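Long-range contacts in tail protein, 43 kDa (Neisseria meningitidis MC58, PDB 3D37), which is of unknown function but is probably a baseplate component of a Mu-like phage tail encoded in the bacterial genome: residues V293-V301 with V313-F321; Y6-V14 with L54-D64. All coordinates share one frame; numbering follows the deposited sequence.

Contact 1: residues V293-V301 with V313-F321; sequences VLWQPGLRV and VFFLMGRRF
The guanidinium of Arg319 lies between Pro297, whose CD sits over the rim of one face, and the ring of Phe321, which covers the opposite face through CE2. At its edge, in plane, NE donates to Trp295 O at 2.9 Å, yet this donor stands 45° out of the carbonyl plane, off the lone pairs. Phe321 brings CZ to 3.2 Å from the same Trp295 O, and its side chain crosses that of Leu294 at about a right angle, CZ touching CD2. CG of Arg319 lies between backbone N and carbonyl carbon (chi1 78°), where it meets Pro297 CD, and the chain bends again at chi2; NH1 reaches weakly to Ser29. A second guanidinium, that of Arg300, carries Val313 CG1 over one face, 3.7 Å from NH2, while its polar ends go to Ser183 and Asp338. Arg300 CG touches the in-plane edge of the Phe315 ring at CD1.

Strands 300-305 and 310-324 form a beta hairpin of the C-terminal domain. Arg300 and Phe315 form an antiparallel non-hydrogen-bonded pair; Val301 and Phe314 exchange two bonds, Val301 N to Phe314 O being 2.8 Å. Beyond, at a type II turn from Gln296 to Leu299, two more bonds cross: Leu316 O accepts from Gly298 N, and Leu316 N donates to Leu299 O at 2.9 Å. Met317 and Gly318 make a classic beta bulge facing Arg334 on the neighbouring strand. Leu316 holds CG opposite its backbone N (chi1 -176°), placing CD2 3.3 Å from Gln296 O, near Trp295 and Leu299 CB.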
ATOM      1  N   VAL A 293     -36.539   2.156  10.465  1.00 28.07           N
ATOM      2  CA  VAL A 293     -36.499   0.692  10.790  1.00 27.94           C
ATOM      3  C   VAL A 293     -35.036   0.200  10.620  1.00 27.88           C
ATOM      4  O   VAL A 293     -34.429   0.398   9.562  1.00 26.91           O
ATOM      5  CB  VAL A 293     -37.495  -0.128   9.907  1.00 27.16           C
ATOM      6  CG1 VAL A 293     -37.382  -1.620  10.131  1.00 29.73           C
ATOM      7  CG2 VAL A 293     -39.006   0.319  10.138  1.00 25.68           C
ATOM      8  N   LEU A 294     -34.485  -0.376  11.684  1.00 27.74           N
ATOM      9  CA  LEU A 294     -33.225  -1.086  11.634  1.00 28.34           C
ATOM     10  C   LEU A 294     -33.288  -2.265  10.655  1.00 27.68           C
ATOM     11  O   LEU A 294     -34.138  -3.083  10.767  1.00 27.48           O
ATOM     12  CB  LEU A 294     -32.824  -1.548  13.023  1.00 28.03           C
ATOM     13  CG  LEU A 294     -32.346  -0.431  13.922  1.00 27.38           C
ATOM     14  CD1 LEU A 294     -32.437  -0.783  15.392  1.00 28.60           C
ATOM     15  CD2 LEU A 294     -30.932   0.041  13.563  1.00 23.72           C
ATOM     16  N   TRP A 295     -32.355  -2.304   9.696  1.00 27.86           N
ATOM     17  CA  TRP A 295     -32.252  -3.423   8.768  1.00 27.00           C
ATOM     18  C   TRP A 295     -32.104  -4.708   9.594  1.00 26.62           C
ATOM     19  O   TRP A 295     -31.350  -4.753  10.549  1.00 26.26           O
ATOM     20  CB  TRP A 295     -31.057  -3.257   7.813  1.00 26.18           C
ATOM     21  CG  TRP A 295     -31.092  -2.068   6.956  1.00 24.81           C
ATOM     22  CD1 TRP A 295     -30.294  -0.979   7.058  1.00 24.24           C
ATOM     23  CD2 TRP A 295     -31.924  -1.840   5.819  1.00 24.47           C
ATOM     24  NE1 TRP A 295     -30.561  -0.100   6.076  1.00 23.32           N
ATOM     25  CE2 TRP A 295     -31.589  -0.575   5.319  1.00 23.56           C
ATOM     26  CE3 TRP A 295     -32.957  -2.553   5.211  1.00 24.38           C
ATOM     27  CZ2 TRP A 295     -32.221  -0.026   4.210  1.00 26.34           C
ATOM     28  CZ3 TRP A 295     -33.583  -2.003   4.143  1.00 24.09           C
ATOM     29  CH2 TRP A 295     -33.211  -0.779   3.634  1.00 23.43           C
ATOM     30  N   GLN A 296     -32.844  -5.724   9.207  1.00 27.94           N
ATOM     31  CA  GLN A 296     -32.950  -6.967   9.957  1.00 28.07           C
ATOM     32  C   GLN A 296     -33.408  -8.040   9.008  1.00 27.15           C
ATOM     33  O   GLN A 296     -34.353  -7.819   8.212  1.00 25.99           O
ATOM     34  CB  GLN A 296     -34.008  -6.793  11.058  1.00 28.21           C
ATOM     35  CG  GLN A 296     -34.110  -7.948  12.052  1.00 31.26           C
ATOM     36  CD  GLN A 296     -32.875  -8.065  12.940  1.00 34.70           C
ATOM     37  OE1 GLN A 296     -32.555  -9.176  13.383  1.00 42.16           O
ATOM     38  NE2 GLN A 296     -32.200  -6.946  13.225  1.00 28.46           N
ATOM     39  N   PRO A 297     -32.808  -9.250   9.102  1.00 27.66           N
ATOM     40  CA  PRO A 297     -33.312 -10.334   8.207  1.00 27.27           C
ATOM     41  C   PRO A 297     -34.800 -10.557   8.358  1.00 28.02           C
ATOM     42  O   PRO A 297     -35.280 -10.471   9.480  1.00 27.83           O
ATOM     43  CB  PRO A 297     -32.494 -11.552   8.666  1.00 26.50           C
ATOM     44  CG  PRO A 297     -31.221 -10.938   9.201  1.00 27.15           C
ATOM     45  CD  PRO A 297     -31.687  -9.721   9.928  1.00 26.81           C
ATOM     46  N   GLY A 298     -35.521 -10.887   7.253  1.00 28.48           N
ATOM     47  CA  GLY A 298     -36.967 -11.088   7.313  1.00 28.98           C
ATOM     48  C   GLY A 298     -37.756  -9.972   6.677  1.00 29.95           C
ATOM     49  O   GLY A 298     -38.917 -10.166   6.313  1.00 30.26           O
ATOM     50  N   LEU A 299     -37.111  -8.827   6.494  1.00 29.32           N
ATOM     51  CA  LEU A 299     -37.639  -7.725   5.682  1.00 29.82           C
ATOM     52  C   LEU A 299     -37.584  -8.005   4.172  1.00 30.18           C
ATOM     53  O   LEU A 299     -36.750  -8.785   3.687  1.00 29.93           O
ATOM     54  CB  LEU A 299     -36.899  -6.424   5.987  1.00 29.91           C
ATOM     55  CG  LEU A 299     -36.899  -5.988   7.440  1.00 31.22           C
ATOM     56  CD1 LEU A 299     -36.071  -4.784   7.627  1.00 33.49           C
ATOM     57  CD2 LEU A 299     -38.410  -5.767   7.896  1.00 31.74           C
ATOM     58  N   ARG A 300     -38.518  -7.404   3.445  1.00 29.74           N
ATOM     59  CA  ARG A 300     -38.514  -7.447   1.980  1.00 30.00           C
ATOM     60  C   ARG A 300     -38.194  -6.048   1.500  1.00 30.26           C
ATOM     61  O   ARG A 300     -38.588  -5.075   2.138  1.00 30.99           O
ATOM     62  CB  ARG A 300     -39.823  -7.981   1.439  1.00 29.99           C
ATOM     63  CG  ARG A 300     -39.992  -9.453   1.797  1.00 29.81           C
ATOM     64  CD  ARG A 300     -41.370  -9.931   1.636  1.00 31.28           C
ATOM     65  NE  ARG A 300     -41.829 -10.053   0.251  1.00 31.51           N
ATOM     66  CZ  ARG A 300     -42.759  -9.300  -0.316  1.00 33.58           C
ATOM     67  NH1 ARG A 300     -43.353  -8.318   0.354  1.00 35.88           N
ATOM     68  NH2 ARG A 300     -43.103  -9.526  -1.579  1.00 35.91           N
ATOM     69  N   VAL A 301     -37.393  -5.963   0.430  1.00 29.67           N
ATOM     70  CA  VAL A 301     -36.841  -4.735  -0.064  1.00 29.94           C
ATOM     71  C   VAL A 301     -37.094  -4.646  -1.577  1.00 31.58           C
ATOM     72  O   VAL A 301     -36.770  -5.577  -2.353  1.00 30.80           O
ATOM     73  CB  VAL A 301     -35.294  -4.599   0.255  1.00 30.65           C
ATOM     74  CG1 VAL A 301     -34.805  -3.231  -0.178  1.00 28.33           C
ATOM     75  CG2 VAL A 301     -35.001  -4.822   1.745  1.00 27.26           C
ATOM     76  N   VAL A 313     -38.807  -7.121  -5.975  1.00 28.02           N
ATOM     77  CA  VAL A 313     -38.745  -7.241  -4.544  1.00 28.82           C
ATOM     78  C   VAL A 313     -37.870  -8.476  -4.236  1.00 28.68           C
ATOM     79  O   VAL A 313     -37.947  -9.533  -4.918  1.00 28.96           O
ATOM     80  CB  VAL A 313     -40.146  -7.404  -3.883  1.00 28.82           C
ATOM     81  CG1 VAL A 313     -40.032  -7.635  -2.359  1.00 26.37           C
ATOM     82  CG2 VAL A 313     -41.039  -6.212  -4.199  1.00 29.71           C
ATOM     83  N   PHE A 314     -37.021  -8.286  -3.238  1.00 28.23           N
ATOM     84  CA  PHE A 314     -36.114  -9.285  -2.729  1.00 28.36           C
ATOM     85  C   PHE A 314     -36.315  -9.433  -1.218  1.00 27.88           C
ATOM     86  O   PHE A 314     -36.790  -8.512  -0.525  1.00 25.11           O
ATOM     87  CB  PHE A 314     -34.655  -8.932  -3.055  1.00 28.86           C
ATOM     88  CG  PHE A 314     -34.379  -8.810  -4.523  1.00 28.05           C
ATOM     89  CD1 PHE A 314     -34.020  -9.918  -5.274  1.00 30.97           C
ATOM     90  CD2 PHE A 314     -34.515  -7.587  -5.166  1.00 30.10           C
ATOM     91  CE1 PHE A 314     -33.793  -9.813  -6.653  1.00 30.35           C
ATOM     92  CE2 PHE A 314     -34.312  -7.463  -6.542  1.00 29.99           C
ATOM     93  CZ  PHE A 314     -33.928  -8.584  -7.291  1.00 31.51           C
ATOM     94  N   PHE A 315     -35.947 -10.624  -0.757  1.00 27.86           N
ATOM     95  CA  PHE A 315     -36.045 -11.050   0.628  1.00 28.00           C
ATOM     96  C   PHE A 315     -34.678 -10.971   1.325  1.00 27.73           C
ATOM     97  O   PHE A 315     -33.654 -11.482   0.823  1.00 27.25           O
ATOM     98  CB  PHE A 315     -36.545 -12.469   0.689  1.00 29.50           C
ATOM     99  CG  PHE A 315     -36.708 -12.977   2.080  1.00 29.11           C
ATOM    100  CD1 PHE A 315     -37.689 -12.441   2.901  1.00 31.00           C
ATOM    101  CD2 PHE A 315     -35.869 -13.983   2.590  1.00 30.26           C
ATOM    102  CE1 PHE A 315     -37.842 -12.895   4.225  1.00 31.48           C
ATOM    103  CE2 PHE A 315     -36.012 -14.442   3.915  1.00 31.50           C
ATOM    104  CZ  PHE A 315     -37.003 -13.897   4.734  1.00 31.75           C
ATOM    105  N   LEU A 316     -34.655 -10.269   2.442  1.00 26.56           N
ATOM    106  CA  LEU A 316     -33.428 -10.029   3.173  1.00 27.23           C
ATOM    107  C   LEU A 316     -33.082 -11.196   4.104  1.00 26.15           C
ATOM    108  O   LEU A 316     -33.733 -11.436   5.086  1.00 25.64           O
ATOM    109  CB  LEU A 316     -33.479  -8.699   3.929  1.00 26.93           C
ATOM    110  CG  LEU A 316     -32.231  -8.238   4.668  1.00 26.08           C
ATOM    111  CD1 LEU A 316     -31.101  -7.914   3.649  1.00 23.97           C
ATOM    112  CD2 LEU A 316     -32.566  -6.989   5.568  1.00 27.60           C
ATOM    113  N   MET A 317     -32.017 -11.889   3.771  1.00 26.52           N
ATOM    114  CA  MET A 317     -31.690 -13.179   4.419  1.00 27.18           C
ATOM    115  C   MET A 317     -30.579 -12.971   5.428  1.00 26.56           C
ATOM    116  O   MET A 317     -30.418 -13.740   6.342  1.00 27.44           O
ATOM    117  CB  MET A 317     -31.267 -14.177   3.299  1.00 26.65           C
ATOM    118  CG  MET A 317     -31.040 -15.574   3.700  1.00 28.87           C
ATOM    119  SD  MET A 317     -32.524 -16.616   4.026  1.00 30.49           S
ATOM    120  CE  MET A 317     -33.014 -16.670   2.267  1.00 18.25           C
ATOM    121  N   GLY A 318     -29.773 -11.947   5.200  1.00 26.90           N
ATOM    122  CA  GLY A 318     -28.625 -11.612   6.017  1.00 26.18           C
ATOM    123  C   GLY A 318     -28.306 -10.140   5.975  1.00 26.53           C
ATOM    124  O   GLY A 318     -28.608  -9.454   4.996  1.00 26.69           O
ATOM    125  N   ARG A 319     -27.784  -9.623   7.087  1.00 26.53           N
ATOM    126  CA  ARG A 319     -27.400  -8.259   7.142  1.00 27.48           C
ATOM    127  C   ARG A 319     -26.289  -7.974   8.118  1.00 25.89           C
ATOM    128  O   ARG A 319     -26.221  -8.543   9.197  1.00 23.49           O
ATOM    129  CB  ARG A 319     -28.602  -7.324   7.371  1.00 29.26           C
ATOM    130  CG  ARG A 319     -29.112  -7.228   8.715  1.00 31.52           C
ATOM    131  CD  ARG A 319     -28.428  -6.139   9.587  1.00 28.69           C
ATOM    132  NE  ARG A 319     -29.032  -6.380  10.872  1.00 28.97           N
ATOM    133  CZ  ARG A 319     -28.601  -7.164  11.849  1.00 30.63           C
ATOM    134  NH1 ARG A 319     -27.440  -7.764  11.849  1.00 29.46           N
ATOM    135  NH2 ARG A 319     -29.380  -7.306  12.883  1.00 32.35           N
ATOM    136  N   ARG A 320     -25.431  -7.058   7.708  1.00 25.95           N
ATOM    137  CA  ARG A 320     -24.259  -6.699   8.488  1.00 27.46           C
ATOM    138  C   ARG A 320     -24.181  -5.189   8.679  1.00 25.46           C
ATOM    139  O   ARG A 320     -24.006  -4.448   7.731  1.00 26.34           O
ATOM    140  CB  ARG A 320     -23.057  -7.310   7.765  1.00 27.26           C
ATOM    141  CG  ARG A 320     -21.646  -7.180   8.313  1.00 30.05           C
ATOM    142  CD  ARG A 320     -20.737  -7.925   7.278  1.00 32.80           C
ATOM    143  NE  ARG A 320     -19.396  -7.475   7.416  1.00 42.05           N
ATOM    144  CZ  ARG A 320     -18.494  -7.327   6.430  1.00 44.78           C
ATOM    145  NH1 ARG A 320     -18.743  -7.666   5.146  1.00 43.92           N
ATOM    146  NH2 ARG A 320     -17.308  -6.798   6.761  1.00 45.28           N
ATOM    147  N   PHE A 321     -24.353  -4.765   9.936  1.00 25.95           N
ATOM    148  CA  PHE A 321     -24.041  -3.429  10.397  1.00 26.17           C
ATOM    149  C   PHE A 321     -22.516  -3.284  10.535  1.00 25.98           C
ATOM    150  O   PHE A 321     -21.844  -4.095  11.181  1.00 25.53           O
ATOM    151  CB  PHE A 321     -24.678  -3.091  11.769  1.00 25.45           C
ATOM    152  CG  PHE A 321     -26.180  -3.184  11.823  1.00 25.54           C
ATOM    153  CD1 PHE A 321     -26.993  -2.545  10.887  1.00 27.58           C
ATOM    154  CD2 PHE A 321     -26.794  -3.854  12.895  1.00 23.16           C
ATOM    155  CE1 PHE A 321     -28.424  -2.599  10.995  1.00 26.07           C
ATOM    156  CE2 PHE A 321     -28.232  -3.912  13.022  1.00 23.26           C
ATOM    157  CZ  PHE A 321     -29.029  -3.288  12.105  1.00 26.64           C
TER

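Contact 2: residues Y6-V14 with L54-D64; sequences YGYAVSVRV and LSGESCEVVID
Arg13 reaches across to Val62 and Glu60 on the antiparallel strand. Its CG is anti to the backbone N (chi1 -159°) and the chain bends at chi3, which lays the guanidinium flat over Val62, with CG2 beneath its centre and CG1 3.7 Å from NH2. Glu60, extended beyond CG, approaches obliquely: OE1 is 3.8 Å from Arg13 NH1, a long salt bridge with the two planes 74° apart. The stronger partner is Glu18, which pairs with NE and also bonds Ser11 OG. Ser11 holds that hydroxyl between its backbone N and carbonyl carbon, against Val62 CB.

Strands 10-14 and 58-63 are antiparallel neighbours in the N-terminal domain, whose family belongs to the phage-barrel clan. Hydrogen-bonded pairs Ser11-Val62 and Arg13-Glu60 alternate with non-hydrogen-bonded Val10-Ile63 and Val12-Val61; Ser11 N to Val62 O measures 2.8 Å. One face carries Ser11, Arg13, Glu60 and Val62. The other carries Val10, Val12, Val61 and Ile63, with Phe40 of strand 37-42 packed on the three valines.

Val14 divides its branches near the Leu54 end of the contact: CG1, anti to the backbone N, meets Glu57 CB at 3.7 Å as well as Leu54 CD2, while CG2 meets Cys59 CB. Across from Ala9, beyond the last bridge, Asp64 adds one backbone and one side-chain bond. Its N donates to Ala9 O, and its OD1 accepts from Ala9 N at 3.2 Å on the syn side, 34° out of the carboxylate plane. OD2 lies 3.3 Å from Tyr8 CD1 at the ring edge and is salt-bridged to Lys288; a water donates to OD2 and weakly to Gly7 O. Ile63 CG2 touches the same Tyr8 CD1, and the Tyr8 ring stacks on His287.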
ATOM      1  N   TYR A   6     -25.776  13.001  16.844  1.00 55.48           N
ATOM      2  CA  TYR A   6     -25.806  13.334  15.364  1.00 54.88           C
ATOM      3  C   TYR A   6     -25.542  12.156  14.391  1.00 54.73           C
ATOM      4  O   TYR A   6     -25.817  12.298  13.164  1.00 55.76           O
ATOM      5  CB  TYR A   6     -24.862  14.508  15.040  1.00 56.05           C
ATOM      6  CG  TYR A   6     -25.357  15.811  15.623  1.00 57.14           C
ATOM      7  CD1 TYR A   6     -26.454  16.484  15.069  1.00 58.26           C
ATOM      8  CD2 TYR A   6     -24.753  16.361  16.748  1.00 57.96           C
ATOM      9  CE1 TYR A   6     -26.917  17.683  15.629  1.00 57.86           C
ATOM     10  CE2 TYR A   6     -25.223  17.545  17.320  1.00 57.90           C
ATOM     11  CZ  TYR A   6     -26.284  18.201  16.756  1.00 57.39           C
ATOM     12  OH  TYR A   6     -26.715  19.371  17.342  1.00 58.55           O
ATOM     13  N   GLY A   7     -24.957  11.059  14.913  1.00 52.62           N
ATOM     14  CA  GLY A   7     -24.864   9.749  14.225  1.00 50.38           C
ATOM     15  C   GLY A   7     -25.502   8.710  15.155  1.00 48.60           C
ATOM     16  O   GLY A   7     -26.223   9.077  16.075  1.00 50.20           O
ATOM     17  N   TYR A   8     -25.198   7.428  14.975  1.00 45.70           N
ATOM     18  CA  TYR A   8     -25.756   6.370  15.837  1.00 42.86           C
ATOM     19  C   TYR A   8     -25.000   6.183  17.161  1.00 40.78           C
ATOM     20  O   TYR A   8     -23.781   6.108  17.173  1.00 39.86           O
ATOM     21  CB  TYR A   8     -25.751   5.024  15.103  1.00 41.95           C
ATOM     22  CG  TYR A   8     -26.539   5.017  13.824  1.00 41.51           C
ATOM     23  CD1 TYR A   8     -27.928   4.888  13.838  1.00 41.32           C
ATOM     24  CD2 TYR A   8     -25.912   5.168  12.608  1.00 41.64           C
ATOM     25  CE1 TYR A   8     -28.649   4.918  12.681  1.00 40.85           C
ATOM     26  CE2 TYR A   8     -26.631   5.217  11.444  1.00 42.07           C
ATOM     27  CZ  TYR A   8     -28.003   5.056  11.485  1.00 39.72           C
ATOM     28  OH  TYR A   8     -28.723   5.069  10.329  1.00 39.32           O
ATOM     29  N   ALA A   9     -25.741   6.033  18.260  1.00 38.46           N
ATOM     30  CA  ALA A   9     -25.184   5.561  19.510  1.00 37.59           C
ATOM     31  C   ALA A   9     -25.255   4.026  19.494  1.00 35.95           C
ATOM     32  O   ALA A   9     -26.327   3.440  19.519  1.00 35.75           O
ATOM     33  CB  ALA A   9     -25.964   6.148  20.747  1.00 37.57           C
ATOM     34  N   VAL A  10     -24.091   3.398  19.387  1.00 34.50           N
ATOM     35  CA  VAL A  10     -23.979   1.955  19.340  1.00 33.87           C
ATOM     36  C   VAL A  10     -23.214   1.548  20.593  1.00 34.21           C
ATOM     37  O   VAL A  10     -22.056   2.018  20.821  1.00 34.14           O
ATOM     38  CB  VAL A  10     -23.256   1.485  18.063  1.00 32.89           C
ATOM     39  CG1 VAL A  10     -23.184  -0.067  18.043  1.00 28.71           C
ATOM     40  CG2 VAL A  10     -23.952   1.986  16.829  1.00 28.37           C
ATOM     41  N   SER A  11     -23.818   0.679  21.404  1.00 34.36           N
ATOM     42  CA  SER A  11     -23.115   0.177  22.583  1.00 35.11           C
ATOM     43  C   SER A  11     -23.180  -1.337  22.776  1.00 34.90           C
ATOM     44  O   SER A  11     -24.063  -2.020  22.257  1.00 35.31           O
ATOM     45  CB  SER A  11     -23.631   0.830  23.856  1.00 35.08           C
ATOM     46  OG  SER A  11     -24.970   0.498  24.004  1.00 38.92           O
ATOM     47  N   VAL A  12     -22.229  -1.837  23.564  1.00 34.70           N
ATOM     48  CA  VAL A  12     -22.235  -3.192  24.076  1.00 34.48           C
ATOM     49  C   VAL A  12     -22.575  -2.995  25.523  1.00 34.69           C
ATOM     50  O   VAL A  12     -21.783  -2.435  26.259  1.00 34.17           O
ATOM     51  CB  VAL A  12     -20.865  -3.880  23.880  1.00 34.67           C
ATOM     52  CG1 VAL A  12     -20.830  -5.287  24.522  1.00 32.94           C
ATOM     53  CG2 VAL A  12     -20.533  -3.946  22.412  1.00 34.93           C
ATOM     54  N   ARG A  13     -23.788  -3.385  25.909  1.00 34.75           N
ATOM     55  CA  ARG A  13     -24.246  -3.236  27.264  1.00 36.44           C
ATOM     56  C   ARG A  13     -23.879  -4.491  28.058  1.00 37.29           C
ATOM     57  O   ARG A  13     -24.284  -5.586  27.694  1.00 35.23           O
ATOM     58  CB  ARG A  13     -25.770  -3.057  27.255  1.00 35.54           C
ATOM     59  CG  ARG A  13     -26.309  -2.431  28.467  1.00 37.35           C
ATOM     60  CD  ARG A  13     -27.836  -2.355  28.384  1.00 37.69           C
ATOM     61  NE  ARG A  13     -28.253  -1.208  27.572  1.00 37.94           N
ATOM     62  CZ  ARG A  13     -29.466  -1.062  27.043  1.00 37.94           C
ATOM     63  NH1 ARG A  13     -30.351  -2.009  27.118  1.00 39.48           N
ATOM     64  NH2 ARG A  13     -29.782   0.044  26.396  1.00 42.49           N
ATOM     65  N   VAL A  14     -23.072  -4.333  29.106  1.00 39.06           N
ATOM     66  CA  VAL A  14     -22.678  -5.439  29.973  1.00 41.33           C
ATOM     67  C   VAL A  14     -22.798  -4.967  31.422  1.00 43.53           C
ATOM     68  O   VAL A  14     -22.143  -3.956  31.805  1.00 44.53           O
ATOM     69  CB  VAL A  14     -21.183  -5.831  29.789  1.00 41.93           C
ATOM     70  CG1 VAL A  14     -20.794  -6.878  30.852  1.00 42.53           C
ATOM     71  CG2 VAL A  14     -20.873  -6.299  28.389  1.00 40.13           C
ATOM     72  N   LEU A  54     -14.189  -8.559  30.112  1.00 47.28           N
ATOM     73  CA  LEU A  54     -15.606  -8.799  29.860  1.00 45.95           C
ATOM     74  C   LEU A  54     -15.838 -10.148  29.173  1.00 44.69           C
ATOM     75  O   LEU A  54     -16.957 -10.475  28.880  1.00 43.24           O
ATOM     76  CB  LEU A  54     -16.217  -7.681  28.986  1.00 45.80           C
ATOM     77  CG  LEU A  54     -16.008  -6.221  29.382  1.00 44.90           C
ATOM     78  CD1 LEU A  54     -16.486  -5.303  28.286  1.00 45.87           C
ATOM     79  CD2 LEU A  54     -16.701  -5.901  30.688  1.00 46.93           C
ATOM     80  N   SER A  55     -14.784 -10.925  28.923  1.00 43.87           N
ATOM     81  CA  SER A  55     -14.945 -12.207  28.251  1.00 43.13           C
ATOM     82  C   SER A  55     -15.787 -13.114  29.112  1.00 41.74           C
ATOM     83  O   SER A  55     -15.626 -13.175  30.347  1.00 41.47           O
ATOM     84  CB  SER A  55     -13.592 -12.874  27.908  1.00 42.85           C
ATOM     85  OG  SER A  55     -12.825 -13.137  29.097  1.00 45.20           O
ATOM     86  N   GLY A  56     -16.721 -13.796  28.452  1.00 39.70           N
ATOM     87  CA  GLY A  56     -17.637 -14.664  29.111  1.00 38.72           C
ATOM     88  C   GLY A  56     -18.832 -13.976  29.718  1.00 37.91           C
ATOM     89  O   GLY A  56     -19.675 -14.656  30.267  1.00 39.38           O
ATOM     90  N   GLU A  57     -18.910 -12.650  29.633  1.00 37.42           N
ATOM     91  CA  GLU A  57     -20.054 -11.875  30.169  1.00 36.82           C
ATOM     92  C   GLU A  57     -21.223 -11.846  29.175  1.00 35.22           C
ATOM     93  O   GLU A  57     -21.023 -11.848  27.974  1.00 34.58           O
ATOM     94  CB  GLU A  57     -19.648 -10.416  30.421  1.00 37.68           C
ATOM     95  CG  GLU A  57     -18.667 -10.188  31.547  1.00 40.94           C
ATOM     96  CD  GLU A  57     -19.219 -10.632  32.839  1.00 47.97           C
ATOM     97  OE1 GLU A  57     -20.424 -10.408  33.056  1.00 52.96           O
ATOM     98  OE2 GLU A  57     -18.477 -11.262  33.630  1.00 54.33           O
ATOM     99  N   SER A  58     -22.433 -11.790  29.708  1.00 34.25           N
ATOM    100  CA  SER A  58     -23.635 -11.643  28.935  1.00 34.06           C
ATOM    101  C   SER A  58     -23.718 -10.220  28.446  1.00 32.78           C
ATOM    102  O   SER A  58     -23.317  -9.309  29.138  1.00 31.76           O
ATOM    103  CB  SER A  58     -24.862 -11.932  29.795  1.00 34.38           C
ATOM    104  OG  SER A  58     -24.977 -13.309  29.936  1.00 38.01           O
ATOM    105  N   CYS A  59     -24.212 -10.024  27.233  1.00 31.58           N
ATOM    106  CA  CYS A  59     -24.278  -8.660  26.703  1.00 31.05           C
ATOM    107  C   CYS A  59     -25.474  -8.439  25.785  1.00 29.79           C
ATOM    108  O   CYS A  59     -26.109  -9.364  25.338  1.00 29.15           O
ATOM    109  CB  CYS A  59     -22.981  -8.279  25.981  1.00 30.54           C
ATOM    110  SG  CYS A  59     -22.641  -9.198  24.458  1.00 32.76           S
ATOM    111  N   GLU A  60     -25.722  -7.180  25.509  1.00 30.21           N
ATOM    112  CA  GLU A  60     -26.683  -6.774  24.497  1.00 31.12           C
ATOM    113  C   GLU A  60     -26.012  -5.760  23.612  1.00 29.98           C
ATOM    114  O   GLU A  60     -25.214  -4.939  24.073  1.00 30.47           O
ATOM    115  CB  GLU A  60     -27.961  -6.200  25.156  1.00 30.94           C
ATOM    116  CG  GLU A  60     -28.763  -7.266  25.840  1.00 30.64           C
ATOM    117  CD  GLU A  60     -29.781  -6.701  26.851  1.00 34.21           C
ATOM    118  OE1 GLU A  60     -29.501  -5.669  27.450  1.00 36.60           O
ATOM    119  OE2 GLU A  60     -30.867  -7.297  27.043  1.00 36.62           O
ATOM    120  N   VAL A  61     -26.290  -5.852  22.314  1.00 29.42           N
ATOM    121  CA  VAL A  61     -25.766  -4.908  21.388  1.00 27.93           C
ATOM    122  C   VAL A  61     -26.918  -3.932  21.144  1.00 28.61           C
ATOM    123  O   VAL A  61     -28.016  -4.345  20.913  1.00 28.62           O
ATOM    124  CB  VAL A  61     -25.273  -5.581  20.103  1.00 28.17           C
ATOM    125  CG1 VAL A  61     -24.787  -4.449  19.020  1.00 22.78           C
ATOM    126  CG2 VAL A  61     -24.183  -6.669  20.444  1.00 30.05           C
ATOM    127  N   VAL A  62     -26.671  -2.636  21.266  1.00 29.74           N
ATOM    128  CA  VAL A  62     -27.775  -1.670  21.240  1.00 30.10           C
ATOM    129  C   VAL A  62     -27.424  -0.566  20.247  1.00 29.90           C
ATOM    130  O   VAL A  62     -26.323  -0.038  20.253  1.00 28.89           O
ATOM    131  CB  VAL A  62     -28.062  -1.078  22.669  1.00 31.61           C
ATOM    132  CG1 VAL A  62     -29.435  -0.343  22.715  1.00 30.69           C
ATOM    133  CG2 VAL A  62     -28.058  -2.173  23.717  1.00 30.57           C
ATOM    134  N   ILE A  63     -28.367  -0.245  19.386  1.00 29.96           N
ATOM    135  CA  ILE A  63     -28.239   0.885  18.468  1.00 31.08           C
ATOM    136  C   ILE A  63     -29.409   1.843  18.769  1.00 31.62           C
ATOM    137  O   ILE A  63     -30.561   1.446  18.672  1.00 32.57           O
ATOM    138  CB  ILE A  63     -28.283   0.430  16.975  1.00 31.34           C
ATOM    139  CG1 ILE A  63     -27.228  -0.671  16.702  1.00 30.81           C
ATOM    140  CG2 ILE A  63     -28.181   1.691  15.989  1.00 29.45           C
ATOM    141  CD1 ILE A  63     -27.087  -1.101  15.256  1.00 30.53           C
ATOM    142  N   ASP A  64     -29.083   3.075  19.133  1.00 32.82           N
ATOM    143  CA  ASP A  64     -30.067   4.135  19.473  1.00 34.22           C
ATOM    144  C   ASP A  64     -31.099   3.594  20.407  1.00 34.19           C
ATOM    145  O   ASP A  64     -32.290   3.763  20.164  1.00 34.77           O
ATOM    146  CB  ASP A  64     -30.784   4.696  18.219  1.00 35.15           C
ATOM    147  CG  ASP A  64     -29.902   5.518  17.355  1.00 37.26           C
ATOM    148  OD1 ASP A  64     -28.902   6.094  17.878  1.00 40.92           O
ATOM    149  OD2 ASP A  64     -30.232   5.625  16.140  1.00 42.61           O
TER
HETATM  150  O   HOH W   1     -29.293   8.248  14.633  1.00 54.34           O

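Overall arrangement
Contact 1 is the more buried, its centre about 10 Å from the centre of the chain; contact 2, about 21 Å out, is partly buried and has residues packing against two other subunits. Contact 1 joins neighbouring strands of one hairpin, whereas contact 2 pairs strands separated by some 40 residues. The ladder of contact 2 alternates regularly between hydrogen-bonded and non-hydrogen-bonded pairs; that of contact 1 gives way to a turn and a side-chain-to-carbonyl bond. In contact 2 Arg13 and Glu60 share one strand face, the other being apolar. The two meet directly where Phe321 CD2 lies 3.6 Å from Ile63 CD1, and His287 packs against both Phe321 and Tyr8, linking the N- and C-terminal domains.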